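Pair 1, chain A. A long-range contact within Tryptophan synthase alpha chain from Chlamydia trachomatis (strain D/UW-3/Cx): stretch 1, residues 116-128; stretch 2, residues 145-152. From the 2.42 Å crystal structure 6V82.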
# COMPACT_ATOMS: atom_id res chain seq x y z
N GLY A 116 35.77 43.41 -17.96
CA GLY A 116 35.47 44.39 -16.94
C GLY A 116 35.25 43.85 -15.54
O GLY A 116 35.12 44.65 -14.60
N ILE A 117 35.21 42.52 -15.34
CA ILE A 117 34.99 41.98 -14.00
C ILE A 117 36.24 42.20 -13.15
O ILE A 117 37.37 42.05 -13.63
CB ILE A 117 34.63 40.48 -14.06
CG1 ILE A 117 33.27 40.25 -14.75
CG2 ILE A 117 34.66 39.88 -12.66
CD1 ILE A 117 32.09 40.99 -14.10
N ASN A 118 36.04 42.55 -11.88
CA ASN A 118 37.15 42.80 -10.96
C ASN A 118 37.22 41.82 -9.81
O ASN A 118 38.32 41.56 -9.30
CB ASN A 118 37.05 44.21 -10.38
CG ASN A 118 36.88 45.26 -11.45
OD1 ASN A 118 35.82 45.88 -11.56
ND2 ASN A 118 37.92 45.46 -12.28
N GLY A 119 36.10 41.29 -9.36
CA GLY A 119 36.10 40.33 -8.29
C GLY A 119 35.12 39.22 -8.61
O GLY A 119 34.18 39.41 -9.37
N VAL A 120 35.37 38.07 -8.01
CA VAL A 120 34.50 36.91 -8.16
C VAL A 120 34.15 36.40 -6.78
O VAL A 120 35.04 36.17 -5.95
CB VAL A 120 35.15 35.80 -9.02
CG1 VAL A 120 34.30 34.55 -8.99
CG2 VAL A 120 35.32 36.29 -10.47
N CYS A 121 32.86 36.28 -6.51
CA CYS A 121 32.35 35.73 -5.26
C CYS A 121 31.64 34.42 -5.57
O CYS A 121 30.64 34.40 -6.30
CB CYS A 121 31.40 36.73 -4.60
SG CYS A 121 30.74 36.17 -3.01
N VAL A 122 32.17 33.32 -5.06
CA VAL A 122 31.60 32.00 -5.31
C VAL A 122 30.97 31.53 -4.00
O VAL A 122 31.68 31.19 -3.05
CB VAL A 122 32.63 31.01 -5.85
CG1 VAL A 122 31.92 29.74 -6.31
CG2 VAL A 122 33.35 31.62 -7.01
N ILE A 123 29.63 31.51 -3.98
CA ILE A 123 28.89 31.41 -2.71
C ILE A 123 28.96 30.00 -2.13
O ILE A 123 28.87 29.83 -0.91
CB ILE A 123 27.44 31.87 -2.89
CG1 ILE A 123 26.75 32.05 -1.54
CG2 ILE A 123 26.65 30.90 -3.75
CD1 ILE A 123 27.28 33.21 -0.72
N ASP A 124 29.16 28.97 -2.97
CA ASP A 124 29.21 27.59 -2.50
C ASP A 124 30.59 26.96 -2.68
O ASP A 124 30.71 25.73 -2.69
CB ASP A 124 28.15 26.73 -3.21
CG ASP A 124 28.32 26.70 -4.72
OD1 ASP A 124 28.91 27.66 -5.29
OD2 ASP A 124 27.88 25.71 -5.35
N LEU A 125 31.65 27.78 -2.80
CA LEU A 125 33.02 27.28 -2.81
C LEU A 125 33.77 27.85 -1.62
O LEU A 125 34.36 28.93 -1.71
CB LEU A 125 33.74 27.64 -4.11
CG LEU A 125 35.17 27.07 -4.23
CD1 LEU A 125 35.15 25.56 -4.31
CD2 LEU A 125 35.87 27.67 -5.43
N PRO A 126 33.76 27.17 -0.48
CA PRO A 126 34.51 27.68 0.68
C PRO A 126 36.02 27.51 0.50
O PRO A 126 36.49 26.61 -0.20
CB PRO A 126 33.98 26.83 1.84
CG PRO A 126 33.51 25.57 1.20
CD PRO A 126 32.98 25.96 -0.15
N ALA A 127 36.77 28.40 1.15
CA ALA A 127 38.21 28.28 1.20
C ALA A 127 38.59 26.92 1.79
O ALA A 127 37.87 26.40 2.64
CB ALA A 127 38.83 29.39 2.04
N PRO A 128 39.68 26.32 1.34
CA PRO A 128 39.99 24.96 1.79
C PRO A 128 40.21 24.90 3.29
O PRO A 128 40.64 25.87 3.92
CB PRO A 128 41.27 24.61 1.01
CG PRO A 128 41.26 25.53 -0.17
CD PRO A 128 40.64 26.81 0.34
N GLY A 145 44.39 37.81 -12.09
CA GLY A 145 44.20 39.14 -11.55
C GLY A 145 42.80 39.48 -11.07
O GLY A 145 42.50 40.66 -10.87
N LEU A 146 41.93 38.49 -10.91
CA LEU A 146 40.62 38.71 -10.32
C LEU A 146 40.72 38.57 -8.81
O LEU A 146 41.48 37.75 -8.29
CB LEU A 146 39.59 37.73 -10.88
CG LEU A 146 39.30 37.81 -12.37
CD1 LEU A 146 38.57 36.56 -12.84
CD2 LEU A 146 38.48 39.05 -12.68
N ASP A 147 39.94 39.38 -8.10
CA ASP A 147 39.92 39.33 -6.64
C ASP A 147 38.91 38.29 -6.17
O ASP A 147 37.71 38.45 -6.44
CB ASP A 147 39.56 40.68 -6.05
CG ASP A 147 40.67 41.69 -6.19
OD1 ASP A 147 41.81 41.26 -6.47
OD2 ASP A 147 40.41 42.90 -6.01
N PRO A 148 39.33 37.24 -5.46
CA PRO A 148 38.36 36.33 -4.85
C PRO A 148 37.71 36.98 -3.64
O PRO A 148 38.38 37.39 -2.69
CB PRO A 148 39.21 35.12 -4.45
CG PRO A 148 40.57 35.34 -5.07
CD PRO A 148 40.72 36.81 -5.23
N ILE A 149 36.38 37.09 -3.68
CA ILE A 149 35.60 37.76 -2.64
C ILE A 149 35.02 36.68 -1.74
O ILE A 149 34.10 35.96 -2.13
CB ILE A 149 34.49 38.63 -3.23
CG1 ILE A 149 35.04 39.53 -4.33
CG2 ILE A 149 33.89 39.50 -2.16
CD1 ILE A 149 36.09 40.51 -3.84
N LEU A 150 35.54 36.57 -0.52
CA LEU A 150 35.20 35.46 0.36
C LEU A 150 34.26 35.94 1.46
O LEU A 150 34.09 37.14 1.68
CB LEU A 150 36.47 34.84 0.96
CG LEU A 150 37.15 33.73 0.16
CD1 LEU A 150 37.33 34.09 -1.30
CD2 LEU A 150 38.49 33.38 0.78
N LEU A 151 33.63 34.98 2.14
CA LEU A 151 32.64 35.24 3.19
C LEU A 151 33.08 34.58 4.49
O LEU A 151 33.43 33.39 4.50
CB LEU A 151 31.25 34.73 2.80
CG LEU A 151 30.41 35.48 1.76
CD1 LEU A 151 30.76 35.09 0.35
CD2 LEU A 151 28.94 35.22 2.03
N ILE A 152 33.07 35.33 5.59
CA ILE A 152 33.44 34.79 6.88
C ILE A 152 32.32 35.03 7.88
O ILE A 152 31.51 35.94 7.73
CB ILE A 152 34.76 35.37 7.43
CG1 ILE A 152 34.64 36.87 7.65
CG2 ILE A 152 35.91 35.08 6.47
CD1 ILE A 152 35.99 37.55 7.70
O HOH W 1 34.30 33.34 -3.29

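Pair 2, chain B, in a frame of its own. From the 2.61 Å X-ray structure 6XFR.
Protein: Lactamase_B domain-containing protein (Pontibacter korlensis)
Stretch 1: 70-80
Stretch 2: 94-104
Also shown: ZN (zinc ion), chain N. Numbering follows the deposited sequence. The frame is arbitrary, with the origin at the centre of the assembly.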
# COMPACT_ATOMS: atom_id res chain seq x y z
N PRO B 70 -14.84 -12.11 -17.66
CA PRO B 70 -13.83 -11.91 -18.70
C PRO B 70 -13.14 -10.56 -18.60
O PRO B 70 -13.70 -9.58 -18.09
CB PRO B 70 -14.63 -12.03 -20.00
CG PRO B 70 -16.01 -11.71 -19.64
CD PRO B 70 -16.19 -12.23 -18.24
N VAL B 71 -11.93 -10.51 -19.16
CA VAL B 71 -11.15 -9.28 -19.28
C VAL B 71 -11.63 -8.58 -20.55
O VAL B 71 -11.53 -9.14 -21.65
CB VAL B 71 -9.64 -9.56 -19.36
CG1 VAL B 71 -8.83 -8.25 -19.47
CG2 VAL B 71 -9.15 -10.36 -18.17
N LYS B 72 -12.18 -7.38 -20.41
CA LYS B 72 -12.72 -6.70 -21.57
C LYS B 72 -11.61 -6.06 -22.40
O LYS B 72 -11.72 -5.98 -23.63
CB LYS B 72 -13.74 -5.64 -21.16
CG LYS B 72 -15.01 -6.20 -20.51
CD LYS B 72 -15.34 -7.56 -21.08
CE LYS B 72 -16.78 -7.60 -21.51
NZ LYS B 72 -16.94 -8.55 -22.65
N VAL B 73 -10.54 -5.62 -21.74
CA VAL B 73 -9.54 -4.81 -22.42
C VAL B 73 -8.28 -4.78 -21.57
O VAL B 73 -8.33 -4.88 -20.34
CB VAL B 73 -10.08 -3.38 -22.69
CG1 VAL B 73 -10.03 -2.57 -21.38
CG2 VAL B 73 -9.28 -2.69 -23.77
N CYS B 74 -7.15 -4.58 -22.22
CA CYS B 74 -5.89 -4.48 -21.52
C CYS B 74 -5.16 -3.26 -22.05
O CYS B 74 -5.08 -3.05 -23.26
CB CYS B 74 -5.08 -5.76 -21.74
SG CYS B 74 -3.32 -5.69 -21.36
N VAL B 75 -4.57 -2.49 -21.14
CA VAL B 75 -4.02 -1.20 -21.54
C VAL B 75 -2.59 -1.16 -21.05
O VAL B 75 -2.36 -0.83 -19.88
CB VAL B 75 -4.84 -0.04 -20.95
CG1 VAL B 75 -4.19 1.32 -21.31
CG2 VAL B 75 -6.31 -0.12 -21.34
N PRO B 76 -1.60 -1.49 -21.89
CA PRO B 76 -0.20 -1.30 -21.49
C PRO B 76 0.12 0.17 -21.39
O PRO B 76 -0.49 0.99 -22.08
CB PRO B 76 0.60 -1.97 -22.61
CG PRO B 76 -0.35 -2.95 -23.21
CD PRO B 76 -1.71 -2.28 -23.12
N THR B 77 1.02 0.50 -20.47
CA THR B 77 1.39 1.89 -20.23
C THR B 77 2.65 2.34 -20.98
O THR B 77 2.97 3.53 -20.96
CB THR B 77 1.56 2.13 -18.73
OG1 THR B 77 2.67 1.36 -18.23
CG2 THR B 77 0.28 1.77 -17.99
N HIS B 78 3.39 1.42 -21.58
CA HIS B 78 4.46 1.77 -22.52
C HIS B 78 4.98 0.46 -23.09
O HIS B 78 4.45 -0.62 -22.80
CB HIS B 78 5.51 2.67 -21.86
CG HIS B 78 6.39 1.99 -20.87
ND1 HIS B 78 5.92 1.38 -19.73
CD2 HIS B 78 7.74 1.88 -20.82
CE1 HIS B 78 6.93 0.89 -19.05
NE2 HIS B 78 8.05 1.18 -19.68
N TRP B 79 6.01 0.55 -23.94
CA TRP B 79 6.31 -0.58 -24.83
C TRP B 79 7.20 -1.66 -24.20
O TRP B 79 7.30 -2.74 -24.79
CB TRP B 79 6.97 -0.10 -26.12
CG TRP B 79 8.31 0.57 -25.98
CD1 TRP B 79 8.55 1.91 -25.80
CD2 TRP B 79 9.60 -0.05 -26.08
NE1 TRP B 79 9.91 2.16 -25.77
CE2 TRP B 79 10.57 0.97 -25.94
CE3 TRP B 79 10.02 -1.37 -26.28
CZ2 TRP B 79 11.95 0.71 -25.98
CZ3 TRP B 79 11.39 -1.63 -26.33
CH2 TRP B 79 12.34 -0.59 -26.17
N HIS B 80 7.74 -1.43 -23.01
CA HIS B 80 8.70 -2.36 -22.45
C HIS B 80 8.04 -3.67 -21.99
O HIS B 80 6.84 -3.73 -21.69
CB HIS B 80 9.44 -1.72 -21.29
CG HIS B 80 10.57 -0.82 -21.69
ND1 HIS B 80 11.03 0.19 -20.88
CD2 HIS B 80 11.33 -0.80 -22.80
CE1 HIS B 80 12.04 0.81 -21.48
NE2 HIS B 80 12.24 0.23 -22.65
N GLY B 94 -8.33 -13.57 -27.11
CA GLY B 94 -9.36 -12.73 -27.69
C GLY B 94 -9.59 -11.39 -27.02
O GLY B 94 -10.55 -10.69 -27.36
N VAL B 95 -8.75 -11.03 -26.06
CA VAL B 95 -8.85 -9.77 -25.32
C VAL B 95 -8.20 -8.65 -26.13
O VAL B 95 -7.02 -8.77 -26.49
CB VAL B 95 -8.17 -9.91 -23.96
CG1 VAL B 95 -8.14 -8.55 -23.22
CG2 VAL B 95 -8.84 -11.00 -23.16
N PRO B 96 -8.89 -7.53 -26.38
CA PRO B 96 -8.24 -6.42 -27.10
C PRO B 96 -7.21 -5.68 -26.25
O PRO B 96 -7.50 -5.19 -25.15
CB PRO B 96 -9.41 -5.50 -27.49
CG PRO B 96 -10.54 -5.91 -26.67
CD PRO B 96 -10.34 -7.35 -26.24
N VAL B 97 -6.00 -5.56 -26.80
CA VAL B 97 -4.93 -4.74 -26.23
C VAL B 97 -4.97 -3.39 -26.92
O VAL B 97 -5.09 -3.31 -28.15
CB VAL B 97 -3.55 -5.38 -26.42
CG1 VAL B 97 -2.51 -4.50 -25.78
CG2 VAL B 97 -3.51 -6.81 -25.87
N VAL B 98 -4.85 -2.33 -26.14
CA VAL B 98 -5.05 -0.97 -26.63
C VAL B 98 -3.96 -0.08 -26.07
O VAL B 98 -3.74 -0.07 -24.85
CB VAL B 98 -6.45 -0.45 -26.22
CG1 VAL B 98 -6.63 1.00 -26.62
CG2 VAL B 98 -7.54 -1.33 -26.85
N THR B 99 -3.32 0.71 -26.94
CA THR B 99 -2.19 1.52 -26.51
C THR B 99 -2.28 2.90 -27.15
O THR B 99 -3.16 3.18 -27.96
CB THR B 99 -0.85 0.80 -26.81
OG1 THR B 99 -0.54 0.89 -28.20
CG2 THR B 99 -0.89 -0.67 -26.44
N SER B 100 -1.38 3.78 -26.76
CA SER B 100 -1.20 5.02 -27.49
C SER B 100 -0.60 4.73 -28.86
O SER B 100 -0.06 3.65 -29.11
CB SER B 100 -0.33 6.00 -26.70
OG SER B 100 1.03 5.60 -26.68
N GLU B 101 -0.73 5.70 -29.77
CA GLU B 101 -0.16 5.56 -31.11
C GLU B 101 1.34 5.34 -31.04
O GLU B 101 1.87 4.42 -31.67
CB GLU B 101 -0.45 6.79 -31.97
CG GLU B 101 -1.28 6.54 -33.17
CD GLU B 101 -1.37 7.76 -34.11
OE1 GLU B 101 -0.31 8.24 -34.58
OE2 GLU B 101 -2.50 8.22 -34.40
N LEU B 102 2.04 6.14 -30.23
CA LEU B 102 3.49 6.00 -30.24
C LEU B 102 3.94 4.77 -29.48
O LEU B 102 4.97 4.17 -29.84
CB LEU B 102 4.19 7.25 -29.69
CG LEU B 102 5.71 7.03 -29.60
CD1 LEU B 102 6.28 6.58 -30.94
CD2 LEU B 102 6.43 8.27 -29.13
N THR B 103 3.18 4.32 -28.48
CA THR B 103 3.53 3.03 -27.90
C THR B 103 3.47 1.94 -28.97
O THR B 103 4.38 1.10 -29.05
CB THR B 103 2.60 2.69 -26.74
OG1 THR B 103 2.90 3.50 -25.58
CG2 THR B 103 2.74 1.21 -26.38
N ALA B 104 2.47 2.00 -29.86
CA ALA B 104 2.40 1.03 -30.95
C ALA B 104 3.60 1.17 -31.89
O ALA B 104 4.13 0.18 -32.40
CB ALA B 104 1.08 1.18 -31.69
ZN ZN N . 9.98 0.49 -18.94

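Two short strands run side by side in the same direction in pair 1 and pair 2, and 14 central residues superpose with an RMSD of 0.6 Å over N, CA and C. The matched run is Ile117(A) to Ile123(A) on Val71(B) to Thr77(B), and Gly145(A) to Leu151(A) on Gly94(B) to Ser100(B). The core of the match is a pair of hydrogen bonds that straddle one residue of the second stretch. In pair 1, Val120(A) N donates to Asp147(A) O (2.8 Å) and Val120(A) O accepts from Ile149(A) N (2.8 Å); in pair 2, Cys74(B) N donates to Pro96(B) O and Cys74(B) O accepts from Val98(B) N, both at 3.0 Å. The residue between the two bonds, Pro148(A) or Val97(B), turns its CA toward the same carbonyl: Pro148(A) CA lies 3.5 Å from Val120(A) O, and Val97(B) CA 3.4 Å from Cys74(B) O. Its backbone nitrogen makes no hydrogen bond to the first stretch, so a proline costs this pairing nothing.

One position earlier the chemistry diverges. Asp147(A) N bonds to Asn118(A) O (3.0 Å), extending the ladder; the matching Pro96(B) has no N-H to give, and its CD packs 3.3 Å from Lys72(B) O instead. The CA atoms of Gly145(A) and Gly94(B), both at positive phi, fall 0.3 Å apart after superposition and lead into the second stretch.

At the next position, Leu146(A) reaches Ile117(A) CG2 with CD2 (3.9 Å) and Val120(A) CG2 with CD1 (4.0 Å). The shorter Val95(B) fills the equivalent place, its CG1 lying 3.8 Å from Val71(B) CG1 and 4.4 Å from Cys74(B) CB. Gly119(A) matches Val73(B). An ideal CB on Gly119(A) would sit only 3.1 Å from Ile149(A) CG1, so that isoleucine packs over bare backbone, with CG1 4.2 Å from Gly119(A) CA; in pair 2 two valines share the space, Val73(B) CG2 meeting Val98(B) CG2 at 3.8 Å.

Farther along, Val122(A) superposes on Pro76(B). A water accepts from Val122(A) N (2.8 Å) and donates to Ile149(A) O (2.9 Å), bridging the two stretches as they separate. Pro76(B) offers no N-H; its ring closes the gap directly, with CD 3.5 Å from Val98(B) O and 3.6 Å from Val97(B) CG1. In pair 1, Leu151(A) packs CD2 against Ile123(A) CD1 (3.8 Å), whereas the matching Ser100(B) stands at the N-cap position, right before a helix, and its OG donates to Thr103(B) OG1 (3.0 Å).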